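Local coordinates for protein glutathione transferase gst1-6 (Anopheles dirus, PDB 1V2A) that probably catalyses the conjugation of glutathione to electrophilic xenobiotics, with loss of a halide from substrates such as organic halides, as a homodimeric transferase, at residues I67-V72 with T80-D85; L96-G101 with D133-F138; R142-A147 with R185-D190; V152-L157 with R178-R183. All blocks are in the same frame, centred on the assembly; numbering follows the deposited sequence.

Interaction 1 of 4, residues I67-V72 with T80-D85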
loop_
_atom_site.group_PDB
_atom_site.type_symbol
_atom_site.label_atom_id
_atom_site.label_comp_id
_atom_site.label_asym_id
_atom_site.label_seq_id
_atom_site.Cartn_x
_atom_site.Cartn_y
_atom_site.Cartn_z
ATOM N N ILE B 67 -1.822 -7.783 -8.142
ATOM C CA ILE B 67 -2.256 -8.371 -9.409
ATOM C C ILE B 67 -1.527 -7.679 -10.557
ATOM O O ILE B 67 -0.979 -8.337 -11.444
ATOM C CB ILE B 67 -3.776 -8.220 -9.621
ATOM C CG1 ILE B 67 -4.523 -9.064 -8.585
ATOM C CG2 ILE B 67 -4.146 -8.632 -11.053
ATOM C CD1 ILE B 67 -6.020 -8.952 -8.647
ATOM N N VAL B 68 -1.521 -6.351 -10.529
ATOM C CA VAL B 68 -0.846 -5.572 -11.556
ATOM C C VAL B 68 0.606 -6.004 -11.706
ATOM O O VAL B 68 1.010 -6.467 -12.764
ATOM C CB VAL B 68 -0.886 -4.054 -11.234
ATOM C CG1 VAL B 68 0.055 -3.298 -12.143
ATOM C CG2 VAL B 68 -2.302 -3.524 -11.422
ATOM N N LEU B 69 1.388 -5.852 -10.644
ATOM C CA LEU B 69 2.802 -6.215 -10.680
ATOM C C LEU B 69 3.044 -7.668 -11.095
ATOM O O LEU B 69 4.069 -7.989 -11.689
ATOM C CB LEU B 69 3.446 -5.953 -9.320
ATOM C CG LEU B 69 3.373 -4.515 -8.807
ATOM C CD1 LEU B 69 4.162 -4.428 -7.505
ATOM C CD2 LEU B 69 3.943 -3.552 -9.839
ATOM N N TYR B 70 2.097 -8.539 -10.778
ATOM C CA TYR B 70 2.203 -9.943 -11.136
ATOM C C TYR B 70 2.076 -10.147 -12.653
ATOM O O TYR B 70 2.890 -10.839 -13.261
ATOM C CB TYR B 70 1.108 -10.744 -10.422
ATOM C CG TYR B 70 0.964 -12.163 -10.923
ATOM C CD1 TYR B 70 1.797 -13.178 -10.458
ATOM C CD2 TYR B 70 -0.007 -12.491 -11.868
ATOM C CE1 TYR B 70 1.661 -14.489 -10.919
ATOM C CE2 TYR B 70 -0.149 -13.798 -12.339
ATOM C CZ TYR B 70 0.683 -14.789 -11.860
ATOM O OH TYR B 70 0.528 -16.079 -12.307
ATOM N N LEU B 71 1.052 -9.543 -13.249
ATOM C CA LEU B 71 0.793 -9.662 -14.681
ATOM C C LEU B 71 1.922 -9.097 -15.533
ATOM O O LEU B 71 2.297 -9.686 -16.549
ATOM C CB LEU B 71 -0.514 -8.952 -15.054
ATOM C CG LEU B 71 -1.830 -9.575 -14.571
ATOM C CD1 LEU B 71 -2.978 -8.652 -14.931
ATOM C CD2 LEU B 71 -2.045 -10.937 -15.204
ATOM N N VAL B 72 2.447 -7.945 -15.126
ATOM C CA VAL B 72 3.527 -7.316 -15.859
ATOM C C VAL B 72 4.743 -8.242 -15.861
ATOM O O VAL B 72 5.279 -8.567 -16.922
ATOM C CB VAL B 72 3.928 -5.961 -15.223
ATOM C CG1 VAL B 72 5.087 -5.352 -15.993
ATOM C CG2 VAL B 72 2.747 -5.018 -15.218
ATOM N N THR B 80 9.255 -1.753 -19.375
ATOM C CA THR B 80 9.048 -0.308 -19.380
ATOM C C THR B 80 7.944 0.117 -18.412
ATOM O O THR B 80 8.063 1.147 -17.751
ATOM C CB THR B 80 8.686 0.203 -20.798
ATOM O OG1 THR B 80 7.458 -0.400 -21.223
ATOM C CG2 THR B 80 9.784 -0.153 -21.796
ATOM N N LEU B 81 6.873 -0.670 -18.332
ATOM C CA LEU B 81 5.768 -0.362 -17.423
ATOM C C LEU B 81 6.210 -0.534 -15.975
ATOM O O LEU B 81 5.602 0.015 -15.060
ATOM C CB LEU B 81 4.562 -1.269 -17.696
ATOM C CG LEU B 81 3.809 -1.084 -19.019
ATOM C CD1 LEU B 81 2.608 -2.021 -19.068
ATOM C CD2 LEU B 81 3.371 0.368 -19.152
ATOM N N TYR B 82 7.266 -1.316 -15.776
ATOM C CA TYR B 82 7.805 -1.543 -14.446
ATOM C C TYR B 82 9.325 -1.755 -14.538
ATOM O O TYR B 82 9.830 -2.867 -14.384
ATOM C CB TYR B 82 7.122 -2.746 -13.794
ATOM C CG TYR B 82 7.355 -2.837 -12.304
ATOM C CD1 TYR B 82 6.991 -1.786 -11.456
ATOM C CD2 TYR B 82 7.951 -3.963 -11.738
ATOM C CE1 TYR B 82 7.220 -1.857 -10.081
ATOM C CE2 TYR B 82 8.180 -4.044 -10.368
ATOM C CZ TYR B 82 7.815 -2.989 -9.543
ATOM O OH TYR B 82 8.046 -3.078 -8.181
ATOM N N PRO B 83 10.071 -0.670 -14.795
ATOM C CA PRO B 83 11.530 -0.670 -14.924
ATOM C C PRO B 83 12.305 -1.436 -13.844
ATOM O O PRO B 83 11.995 -1.362 -12.654
ATOM C CB PRO B 83 11.866 0.818 -14.933
ATOM C CG PRO B 83 10.689 1.408 -15.629
ATOM C CD PRO B 83 9.531 0.688 -14.986
ATOM N N LYS B 84 13.334 -2.154 -14.285
ATOM C CA LYS B 84 14.175 -2.946 -13.401
ATOM C C LYS B 84 15.212 -2.131 -12.633
ATOM O O LYS B 84 15.669 -2.553 -11.568
ATOM C CB LYS B 84 14.877 -4.038 -14.209
ATOM C CG LYS B 84 13.920 -5.095 -14.720
ATOM C CD LYS B 84 14.629 -6.128 -15.564
ATOM C CE LYS B 84 13.762 -7.354 -15.723
ATOM N NZ LYS B 84 13.410 -7.913 -14.389
ATOM N N ASP B 85 15.592 -0.972 -13.168
ATOM C CA ASP B 85 16.576 -0.135 -12.490
ATOM C C ASP B 85 16.038 0.360 -11.153
ATOM O O ASP B 85 15.112 1.166 -11.105
ATOM C CB ASP B 85 16.965 1.058 -13.349
ATOM C CG ASP B 85 17.599 2.160 -12.535
ATOM O OD1 ASP B 85 18.494 1.853 -11.722
ATOM O OD2 ASP B 85 17.206 3.332 -12.698
#
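Leu69 sets its CD2 methyl over one face of the Tyr82 ring. CD2 lies 3.9 Å from the centroid of that ring, 17° off the ring normal, which identifies a CH-pi contact. The methyl is displaced toward the rim, and its nearest ring atom is Tyr82 CE1, 3.7 Å from Leu69 CD2. The other branch, Leu69 CD1, reaches the phenol end, 4.2 Å from Tyr82 OH. One turn further along the helix, Val72 meets the root of the same side chain at about a right angle, its CG1 being 4.0 Å from Tyr82 CB. The same methyl of Val72 also brushes Leu81 CB at 4.5 Å, extending the apolar contact to the residue before the tyrosine.

The positioning comes from both ends of Tyr82. Its CG is anti to the backbone N (chi1 -165°), which swings the ring back along the helix toward Leu69. At the far end OH is hydrogen-bonded to Asn93 OD1 of the same chain, holding the phenol end while the ring face receives the leucine.

The contact folds the connection between helix 64-75 of the thioredoxin-like domain and helix 86-115 of the all-helical domain back onto the first of these helices. Val152, at the start of helix 152-162, packs against Leu69, Val72 and Tyr82, while Leu81 faces Leu18 and Leu22 of helix 13-22. Leu69 also touches Leu96 of helix 86-115 and, at the dimer interface, Asn93 of the second subunit.

Interaction 2 of 4, residues L96-G101 with D133-F138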
loop_
_atom_site.group_PDB
_atom_site.type_symbol
_atom_site.label_atom_id
_atom_site.label_comp_id
_atom_site.label_asym_id
_atom_site.label_seq_id
_atom_site.Cartn_x
_atom_site.Cartn_y
_atom_site.Cartn_z
ATOM N N LEU B 96 3.126 4.066 -5.898
ATOM C CA LEU B 96 2.076 3.072 -5.722
ATOM C C LEU B 96 1.608 3.063 -4.264
ATOM O O LEU B 96 0.422 2.921 -3.993
ATOM C CB LEU B 96 2.567 1.667 -6.115
ATOM C CG LEU B 96 2.814 1.335 -7.593
ATOM C CD1 LEU B 96 3.430 -0.056 -7.708
ATOM C CD2 LEU B 96 1.515 1.395 -8.379
ATOM N N PHE B 97 2.539 3.205 -3.325
ATOM C CA PHE B 97 2.171 3.223 -1.917
ATOM C C PHE B 97 1.540 4.553 -1.559
ATOM O O PHE B 97 0.822 4.677 -0.566
ATOM C CB PHE B 97 3.380 2.906 -1.029
ATOM C CG PHE B 97 3.720 1.437 -1.001
ATOM C CD1 PHE B 97 4.653 0.907 -1.884
ATOM C CD2 PHE B 97 3.050 0.576 -0.140
ATOM C CE1 PHE B 97 4.919 -0.468 -1.914
ATOM C CE2 PHE B 97 3.301 -0.798 -0.160
ATOM C CZ PHE B 97 4.239 -1.323 -1.050
ATOM N N PHE B 98 1.798 5.539 -2.406
ATOM C CA PHE B 98 1.225 6.867 -2.260
ATOM C C PHE B 98 -0.257 6.736 -2.624
ATOM O O PHE B 98 -1.133 7.329 -1.994
ATOM C CB PHE B 98 1.906 7.831 -3.237
ATOM C CG PHE B 98 1.134 9.093 -3.477
ATOM C CD1 PHE B 98 1.083 10.089 -2.508
ATOM C CD2 PHE B 98 0.436 9.278 -4.666
ATOM C CE1 PHE B 98 0.348 11.250 -2.724
ATOM C CE2 PHE B 98 -0.295 10.427 -4.888
ATOM C CZ PHE B 98 -0.343 11.417 -3.920
ATOM N N ASP B 99 -0.520 5.927 -3.643
ATOM C CA ASP B 99 -1.869 5.701 -4.134
ATOM C C ASP B 99 -2.759 5.010 -3.124
ATOM O O ASP B 99 -3.792 5.545 -2.714
ATOM C CB ASP B 99 -1.818 4.861 -5.411
ATOM C CG ASP B 99 -3.151 4.797 -6.117
ATOM O OD1 ASP B 99 -3.722 5.866 -6.396
ATOM O OD2 ASP B 99 -3.628 3.682 -6.398
ATOM N N ILE B 100 -2.359 3.817 -2.715
ATOM C CA ILE B 100 -3.160 3.057 -1.784
ATOM C C ILE B 100 -3.266 3.691 -0.407
ATOM O O ILE B 100 -4.350 3.689 0.188
ATOM C CB ILE B 100 -2.633 1.607 -1.635
ATOM C CG1 ILE B 100 -3.654 0.779 -0.859
ATOM C CG2 ILE B 100 -1.289 1.586 -0.917
ATOM C CD1 ILE B 100 -3.265 -0.671 -0.654
ATOM N N GLY B 101 -2.157 4.237 0.096
ATOM C CA GLY B 101 -2.160 4.828 1.421
ATOM C C GLY B 101 -2.300 6.333 1.570
ATOM O O GLY B 101 -2.410 6.830 2.688
ATOM N N ASP B 133 -2.124 18.037 -4.291
ATOM C CA ASP B 133 -1.015 18.949 -4.547
ATOM C C ASP B 133 0.245 18.132 -4.785
ATOM O O ASP B 133 1.078 18.472 -5.628
ATOM C CB ASP B 133 -0.796 19.894 -3.361
ATOM C CG ASP B 133 -1.951 20.850 -3.156
ATOM O OD1 ASP B 133 -2.425 21.423 -4.162
ATOM O OD2 ASP B 133 -2.379 21.037 -1.996
ATOM N N LEU B 134 0.385 17.050 -4.028
ATOM C CA LEU B 134 1.542 16.181 -4.173
ATOM C C LEU B 134 1.528 15.552 -5.558
ATOM O O LEU B 134 2.519 15.632 -6.294
ATOM C CB LEU B 134 1.528 15.094 -3.097
ATOM C CG LEU B 134 2.082 15.531 -1.737
ATOM C CD1 LEU B 134 1.808 14.467 -0.684
ATOM C CD2 LEU B 134 3.576 15.786 -1.875
ATOM N N LEU B 135 0.403 14.929 -5.912
ATOM C CA LEU B 135 0.275 14.304 -7.223
ATOM C C LEU B 135 0.549 15.385 -8.267
ATOM O O LEU B 135 1.263 15.162 -9.235
ATOM C CB LEU B 135 -1.132 13.730 -7.428
ATOM C CG LEU B 135 -1.353 13.031 -8.781
ATOM C CD1 LEU B 135 -0.467 11.785 -8.863
ATOM C CD2 LEU B 135 -2.813 12.644 -8.952
ATOM N N GLU B 136 -0.018 16.564 -8.047
ATOM C CA GLU B 136 0.180 17.675 -8.961
ATOM C C GLU B 136 1.684 17.888 -9.163
ATOM O O GLU B 136 2.143 18.009 -10.297
ATOM C CB GLU B 136 -0.481 18.935 -8.396
ATOM C CG GLU B 136 -0.326 20.181 -9.254
ATOM C CD GLU B 136 -1.072 20.108 -10.580
ATOM O OE1 GLU B 136 -1.909 19.196 -10.773
ATOM O OE2 GLU B 136 -0.827 20.986 -11.430
ATOM N N GLN B 137 2.447 17.914 -8.068
ATOM C CA GLN B 137 3.900 18.094 -8.150
ATOM C C GLN B 137 4.538 16.941 -8.921
ATOM O O GLN B 137 5.373 17.159 -9.791
ATOM C CB GLN B 137 4.531 18.172 -6.751
ATOM C CG GLN B 137 4.174 19.425 -5.953
ATOM C CD GLN B 137 4.763 19.424 -4.547
ATOM O OE1 GLN B 137 5.981 19.357 -4.372
ATOM N NE2 GLN B 137 3.898 19.503 -3.538
ATOM N N PHE B 138 4.146 15.715 -8.594
ATOM C CA PHE B 138 4.683 14.540 -9.268
ATOM C C PHE B 138 4.589 14.676 -10.789
ATOM O O PHE B 138 5.568 14.476 -11.508
ATOM C CB PHE B 138 3.921 13.281 -8.830
ATOM C CG PHE B 138 4.068 12.951 -7.365
ATOM C CD1 PHE B 138 3.235 12.005 -6.770
ATOM C CD2 PHE B 138 5.049 13.557 -6.590
ATOM C CE1 PHE B 138 3.368 11.678 -5.419
ATOM C CE2 PHE B 138 5.192 13.239 -5.242
ATOM C CZ PHE B 138 4.350 12.292 -4.657
#
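Phe98 of helix 86-115 packs its ring against Phe138, Leu134 and Leu135 of helix 122-141, joining the first two long helices of the all-helical glutathione transferase C-terminal domain as an antiparallel pair. The axes of the two segments make 158° between their N-to-C directions and approach to 12.1 Å, a separation bridged by large side chains. Phe98 buries the most surface here. A chi1 of 162° turns its ring away from its own amide N and across to helix 122-141.

Phe138 meets it in a T-shaped stack. The edge of the Phe138 ring points into the face of Phe98, with planes at 72° and centroids 5.0 Å apart. The leading atom is Phe138 CE1, 3.7 Å above the plane of Phe98 and centred over it, so it is almost equally far from all six ring carbons. Arg95 forms a cation-pi contact with the Phe138 ring.

On helix 122-141, one turn before Phe138, Leu134 CB approaches Phe98 CE1 obliquely at 4.0 Å. Next to Phe98 in sequence, Phe97 stacks on Phe97 of the second subunit, while Asp99 OD2 is hydrogen-bonded to Tyr65 OH of the ligand pocket. Leu135 completes the grip on the ring, its CD1 methyl lying 4.2 Å from Phe98 CE2.

Interaction 3 of 4, residues R142-A147 with R185-D190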
loop_
_atom_site.group_PDB
_atom_site.type_symbol
_atom_site.label_atom_id
_atom_site.label_comp_id
_atom_site.label_asym_id
_atom_site.label_seq_id
_atom_site.Cartn_x
_atom_site.Cartn_y
_atom_site.Cartn_z
ATOM N N ARG B 142 7.823 15.489 -13.920
ATOM C CA ARG B 142 7.905 14.608 -15.082
ATOM C C ARG B 142 6.531 14.580 -15.741
ATOM O O ARG B 142 5.532 14.956 -15.124
ATOM C CB ARG B 142 8.306 13.176 -14.700
ATOM C CG ARG B 142 9.525 13.049 -13.812
ATOM C CD ARG B 142 10.122 11.650 -13.919
ATOM N NE ARG B 142 11.086 11.379 -12.857
ATOM C CZ ARG B 142 10.760 11.176 -11.580
ATOM N NH1 ARG B 142 9.486 11.212 -11.189
ATOM N NH2 ARG B 142 11.712 10.932 -10.686
ATOM N N ALA B 143 6.487 14.135 -16.992
ATOM C CA ALA B 143 5.235 14.053 -17.737
ATOM C C ALA B 143 4.360 12.925 -17.213
ATOM O O ALA B 143 3.142 12.948 -17.394
ATOM C CB ALA B 143 5.524 13.843 -19.218
ATOM N N TYR B 144 4.983 11.939 -16.569
ATOM C CA TYR B 144 4.250 10.795 -16.014
ATOM C C TYR B 144 4.392 10.639 -14.494
ATOM O O TYR B 144 5.280 11.229 -13.872
ATOM C CB TYR B 144 4.674 9.501 -16.712
ATOM C CG TYR B 144 4.443 9.519 -18.206
ATOM C CD1 TYR B 144 5.394 10.062 -19.071
ATOM C CD2 TYR B 144 3.267 9.008 -18.754
ATOM C CE1 TYR B 144 5.182 10.093 -20.455
ATOM C CE2 TYR B 144 3.038 9.036 -20.123
ATOM C CZ TYR B 144 4.004 9.578 -20.974
ATOM O OH TYR B 144 3.796 9.596 -22.341
ATOM N N ALA B 145 3.511 9.824 -13.913
ATOM C CA ALA B 145 3.471 9.599 -12.471
ATOM C C ALA B 145 4.790 9.303 -11.767
ATOM O O ALA B 145 5.086 9.912 -10.733
ATOM C CB ALA B 145 2.460 8.502 -12.146
ATOM N N ALA B 146 5.576 8.373 -12.309
ATOM C CA ALA B 146 6.842 8.000 -11.687
ATOM C C ALA B 146 8.060 7.959 -12.612
ATOM O O ALA B 146 9.129 7.506 -12.209
ATOM C CB ALA B 146 6.686 6.652 -10.993
ATOM N N ALA B 147 7.923 8.418 -13.848
ATOM C CA ALA B 147 9.068 8.387 -14.743
ATOM C C ALA B 147 8.851 9.253 -15.970
ATOM O O ALA B 147 7.888 10.017 -16.037
ATOM C CB ALA B 147 9.362 6.941 -15.164
ATOM N N ARG B 185 -4.622 8.473 -20.685
ATOM C CA ARG B 185 -5.765 7.867 -21.359
ATOM C C ARG B 185 -5.522 7.758 -22.867
ATOM O O ARG B 185 -5.964 6.803 -23.510
ATOM C CB ARG B 185 -7.015 8.680 -21.043
ATOM C CG ARG B 185 -7.090 8.989 -19.559
ATOM C CD ARG B 185 -8.482 9.290 -19.070
ATOM N NE ARG B 185 -8.688 10.698 -18.788
ATOM C CZ ARG B 185 -9.506 11.146 -17.848
ATOM N NH1 ARG B 185 -10.183 10.287 -17.106
ATOM N NH2 ARG B 185 -9.639 12.450 -17.649
ATOM N N ALA B 186 -4.799 8.727 -23.423
ATOM C CA ALA B 186 -4.488 8.712 -24.845
ATOM C C ALA B 186 -3.565 7.536 -25.122
ATOM O O ALA B 186 -3.361 7.157 -26.270
ATOM C CB ALA B 186 -3.815 10.012 -25.261
ATOM N N GLU B 187 -3.010 6.951 -24.066
ATOM C CA GLU B 187 -2.112 5.818 -24.233
ATOM C C GLU B 187 -2.748 4.494 -23.816
ATOM O O GLU B 187 -2.137 3.433 -23.955
ATOM C CB GLU B 187 -0.805 6.067 -23.473
ATOM C CG GLU B 187 -0.120 7.368 -23.889
ATOM C CD GLU B 187 1.309 7.478 -23.398
ATOM O OE1 GLU B 187 1.890 8.579 -23.510
ATOM O OE2 GLU B 187 1.855 6.465 -22.911
ATOM N N MET B 188 -3.973 4.550 -23.301
ATOM C CA MET B 188 -4.682 3.324 -22.923
ATOM C C MET B 188 -5.478 2.907 -24.167
ATOM O O MET B 188 -6.249 3.695 -24.709
ATOM C CB MET B 188 -5.643 3.574 -21.753
ATOM C CG MET B 188 -4.994 4.065 -20.473
ATOM S SD MET B 188 -3.953 2.836 -19.654
ATOM C CE MET B 188 -2.288 3.349 -20.181
ATOM N N PRO B 189 -5.288 1.667 -24.641
ATOM C CA PRO B 189 -5.987 1.153 -25.826
ATOM C C PRO B 189 -7.514 1.225 -25.737
ATOM O O PRO B 189 -8.119 0.601 -24.866
ATOM C CB PRO B 189 -5.481 -0.286 -25.921
ATOM C CG PRO B 189 -4.085 -0.180 -25.356
ATOM C CD PRO B 189 -4.316 0.682 -24.140
ATOM N N ASP B 190 -8.125 1.972 -26.654
ATOM C CA ASP B 190 -9.580 2.140 -26.693
ATOM C C ASP B 190 -10.124 2.616 -25.352
ATOM O O ASP B 190 -11.001 1.976 -24.772
ATOM C CB ASP B 190 -10.274 0.824 -27.060
ATOM C CG ASP B 190 -9.763 0.231 -28.353
ATOM O OD1 ASP B 190 -9.571 0.991 -29.327
ATOM O OD2 ASP B 190 -9.568 -1.003 -28.396
#
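The Tyr144 ring receives the Glu187 carboxylate at its edge: Glu187 OE1 lies near the ring plane, off the hydroxyl that donates to it, while the carboxylate plane is turned 63° from the ring. This is a surface link between two loops of the all-helical glutathione transferase domain. The two side chains come from opposite directions, one from the loop after helix 122-141 and the other from a type I beta turn, Arg185 to Met188, between helices 175-185 and 191-206. A backbone bond of 3.0 Å from Met188 N to Arg185 O closes that turn.

Tyr144 OH donates a hydrogen bond to Glu187 OE1. The modelled OH to OE1 separation of 2.5 Å is very short, and its precise value is doubtful. The rest of the approach has ordinary spacing, with Tyr144 CE2 3.6 Å from Glu187 OE1. Glu187 is extended beyond CG (chi2 -167°), which delivers the carboxylate to the phenol across a wide gap between the backbones; the nearest CA atoms, of Tyr144 and Glu187, are 11.5 Å apart.

Both side chains also pack on Leu150, just ahead of helix 152-162. The other carboxylate oxygen, Glu187 OE2, stands back at 3.7 Å from Tyr144 OH.

Interaction 4 of 4, residues V152-L157 with R178-R183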
loop_
_atom_site.group_PDB
_atom_site.type_symbol
_atom_site.label_atom_id
_atom_site.label_comp_id
_atom_site.label_asym_id
_atom_site.label_seq_id
_atom_site.Cartn_x
_atom_site.Cartn_y
_atom_site.Cartn_z
ATOM N N VAL B 152 3.185 1.283 -14.368
ATOM C CA VAL B 152 2.016 0.799 -13.653
ATOM C C VAL B 152 1.507 1.847 -12.672
ATOM O O VAL B 152 0.379 1.757 -12.180
ATOM C CB VAL B 152 2.342 -0.479 -12.880
ATOM C CG1 VAL B 152 2.634 -1.600 -13.857
ATOM C CG2 VAL B 152 3.539 -0.249 -11.995
ATOM N N ALA B 153 2.347 2.838 -12.382
ATOM C CA ALA B 153 1.981 3.903 -11.460
ATOM C C ALA B 153 0.885 4.747 -12.073
ATOM O O ALA B 153 -0.106 5.074 -11.424
ATOM C CB ALA B 153 3.184 4.770 -11.163
ATOM N N ASP B 154 1.075 5.094 -13.338
ATOM C CA ASP B 154 0.126 5.911 -14.065
ATOM C C ASP B 154 -1.232 5.238 -14.152
ATOM O O ASP B 154 -2.258 5.877 -13.935
ATOM C CB ASP B 154 0.666 6.182 -15.464
ATOM C CG ASP B 154 1.927 7.009 -15.442
ATOM O OD1 ASP B 154 1.825 8.222 -15.175
ATOM O OD2 ASP B 154 3.019 6.448 -15.682
ATOM N N ILE B 155 -1.237 3.945 -14.471
ATOM C CA ILE B 155 -2.485 3.204 -14.584
ATOM C C ILE B 155 -3.295 3.173 -13.286
ATOM O O ILE B 155 -4.512 3.376 -13.317
ATOM C CB ILE B 155 -2.234 1.758 -15.049
ATOM C CG1 ILE B 155 -1.686 1.765 -16.484
ATOM C CG2 ILE B 155 -3.523 0.952 -14.955
ATOM C CD1 ILE B 155 -1.438 0.391 -17.065
ATOM N N CYS B 156 -2.632 2.913 -12.159
ATOM C CA CYS B 156 -3.313 2.865 -10.856
ATOM C C CYS B 156 -3.807 4.241 -10.406
ATOM O O CYS B 156 -4.915 4.369 -9.883
ATOM C CB CYS B 156 -2.389 2.305 -9.764
ATOM S SG CYS B 156 -1.818 0.601 -10.006
ATOM N N LEU B 157 -2.980 5.263 -10.592
ATOM C CA LEU B 157 -3.349 6.619 -10.193
ATOM C C LEU B 157 -4.454 7.190 -11.083
ATOM O O LEU B 157 -5.201 8.089 -10.673
ATOM C CB LEU B 157 -2.115 7.527 -10.228
ATOM C CG LEU B 157 -1.104 7.258 -9.105
ATOM C CD1 LEU B 157 0.187 8.015 -9.351
ATOM C CD2 LEU B 157 -1.737 7.655 -7.774
ATOM N N ARG B 178 -4.765 17.459 -14.788
ATOM C CA ARG B 178 -5.646 17.431 -15.946
ATOM C C ARG B 178 -4.851 17.068 -17.190
ATOM O O ARG B 178 -5.237 16.171 -17.949
ATOM C CB ARG B 178 -6.343 18.785 -16.146
ATOM C CG ARG B 178 -7.332 19.156 -15.034
ATOM C CD ARG B 178 -8.306 20.254 -15.474
ATOM N NE ARG B 178 -7.640 21.525 -15.762
ATOM C CZ ARG B 178 -7.197 22.360 -14.831
ATOM N NH1 ARG B 178 -7.356 22.065 -13.551
ATOM N NH2 ARG B 178 -6.570 23.478 -15.176
ATOM N N ALA B 179 -3.732 17.751 -17.397
ATOM C CA ALA B 179 -2.902 17.463 -18.560
ATOM C C ALA B 179 -2.510 15.986 -18.538
ATOM O O ALA B 179 -2.750 15.255 -19.496
ATOM C CB ALA B 179 -1.657 18.340 -18.545
ATOM N N TRP B 180 -1.911 15.572 -17.424
ATOM C CA TRP B 180 -1.466 14.202 -17.203
ATOM C C TRP B 180 -2.566 13.189 -17.509
ATOM O O TRP B 180 -2.290 12.116 -18.045
ATOM C CB TRP B 180 -1.001 14.045 -15.747
ATOM C CG TRP B 180 -0.806 12.628 -15.305
ATOM C CD1 TRP B 180 0.196 11.784 -15.674
ATOM C CD2 TRP B 180 -1.651 11.888 -14.417
ATOM N NE1 TRP B 180 0.032 10.562 -15.070
ATOM C CE2 TRP B 180 -1.095 10.597 -14.291
ATOM C CE3 TRP B 180 -2.824 12.191 -13.712
ATOM C CZ2 TRP B 180 -1.671 9.605 -13.488
ATOM C CZ3 TRP B 180 -3.397 11.205 -12.912
ATOM C CH2 TRP B 180 -2.818 9.928 -12.809
ATOM N N LEU B 181 -3.808 13.525 -17.164
ATOM C CA LEU B 181 -4.936 12.629 -17.425
ATOM C C LEU B 181 -5.073 12.315 -18.916
ATOM O O LEU B 181 -5.169 11.153 -19.316
ATOM C CB LEU B 181 -6.255 13.242 -16.941
ATOM C CG LEU B 181 -6.779 13.060 -15.508
ATOM C CD1 LEU B 181 -6.112 11.869 -14.849
ATOM C CD2 LEU B 181 -6.558 14.321 -14.705
ATOM N N GLU B 182 -5.087 13.362 -19.734
ATOM C CA GLU B 182 -5.225 13.204 -21.177
ATOM C C GLU B 182 -4.090 12.342 -21.737
ATOM O O GLU B 182 -4.319 11.459 -22.568
ATOM C CB GLU B 182 -5.222 14.578 -21.850
ATOM C CG GLU B 182 -5.913 15.673 -21.037
ATOM C CD GLU B 182 -7.424 15.510 -20.945
ATOM O OE1 GLU B 182 -7.905 14.381 -20.677
ATOM O OE2 GLU B 182 -8.134 16.526 -21.129
ATOM N N ARG B 183 -2.868 12.604 -21.271
ATOM C CA ARG B 183 -1.690 11.864 -21.713
ATOM C C ARG B 183 -1.842 10.363 -21.500
ATOM O O ARG B 183 -1.653 9.569 -22.423
ATOM C CB ARG B 183 -0.438 12.340 -20.956
ATOM C CG ARG B 183 0.434 13.332 -21.708
ATOM C CD ARG B 183 1.847 13.408 -21.126
ATOM N NE ARG B 183 1.866 14.008 -19.798
ATOM C CZ ARG B 183 1.634 15.293 -19.559
ATOM N NH1 ARG B 183 1.372 16.117 -20.560
ATOM N NH2 ARG B 183 1.655 15.751 -18.316
#
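Trp180 lays the outer rim of its indole against Leu157, with CH2 3.6 Å from Leu157 CB in an oblique approach. The backbone takes part as well: Leu157 C sits at the ring edge, in its plane, 3.6 Å from Trp180 CH2. The residue thus wedges helix 175-185 against helix 152-162 in the core of the glutathione transferase helical domain. With chi1 at 167°, the indole extends away from its own amide and across to the neighbouring helix, NE1 facing Asp154.

Trp180 NE1 donates to Asp154 OD1 at 2.9 Å, with a nearly straight N-H...O angle of 173°. The oxygen lies only 3° out of the indole plane and accepts through its anti lone pair, a geometry that would resist rotation of the indole while its CH2 corner packs on Leu157.

Three N-H donors engage the Asp154 carboxylate: Trp180 NE1 and the stronger partner Ala145 N at OD1, Thr151 N at OD2. The last bond and the Thr-X-X-Asp sequence are consistent with the N-capping box known at this helix in the transferase family; separately, Thr151 OG1 bonds Ala153 N. Closer to the helix backbone, Trp180 CZ2 rests 3.8 Å from Asp154 O.

Interactions 3 and 4 form one unit, with centres about 5 Å apart: Ala145 N and Asp154 OD1 are separated by 2.6 Å, and Ala143 O and Arg183 NE by 2.9 Å, so loop 142-147 is held to both helices of interaction 4. Interaction 1 joins that unit through the backbone pair Leu81 O and Val152 N, 2.8 Å apart. Interaction 2 meets interaction 4 where Leu135 CD1 lies 3.9 Å from Leu157 CD1, and interaction 1 where Leu69 CD2 lies 4.1 Å from Leu96 CD1. The side chains of Leu69, Phe98 and Leu157 stay about 11, 13 and 12 Å from a bound glutathione sulfonic acid; Ile100, in interaction 2, touches one.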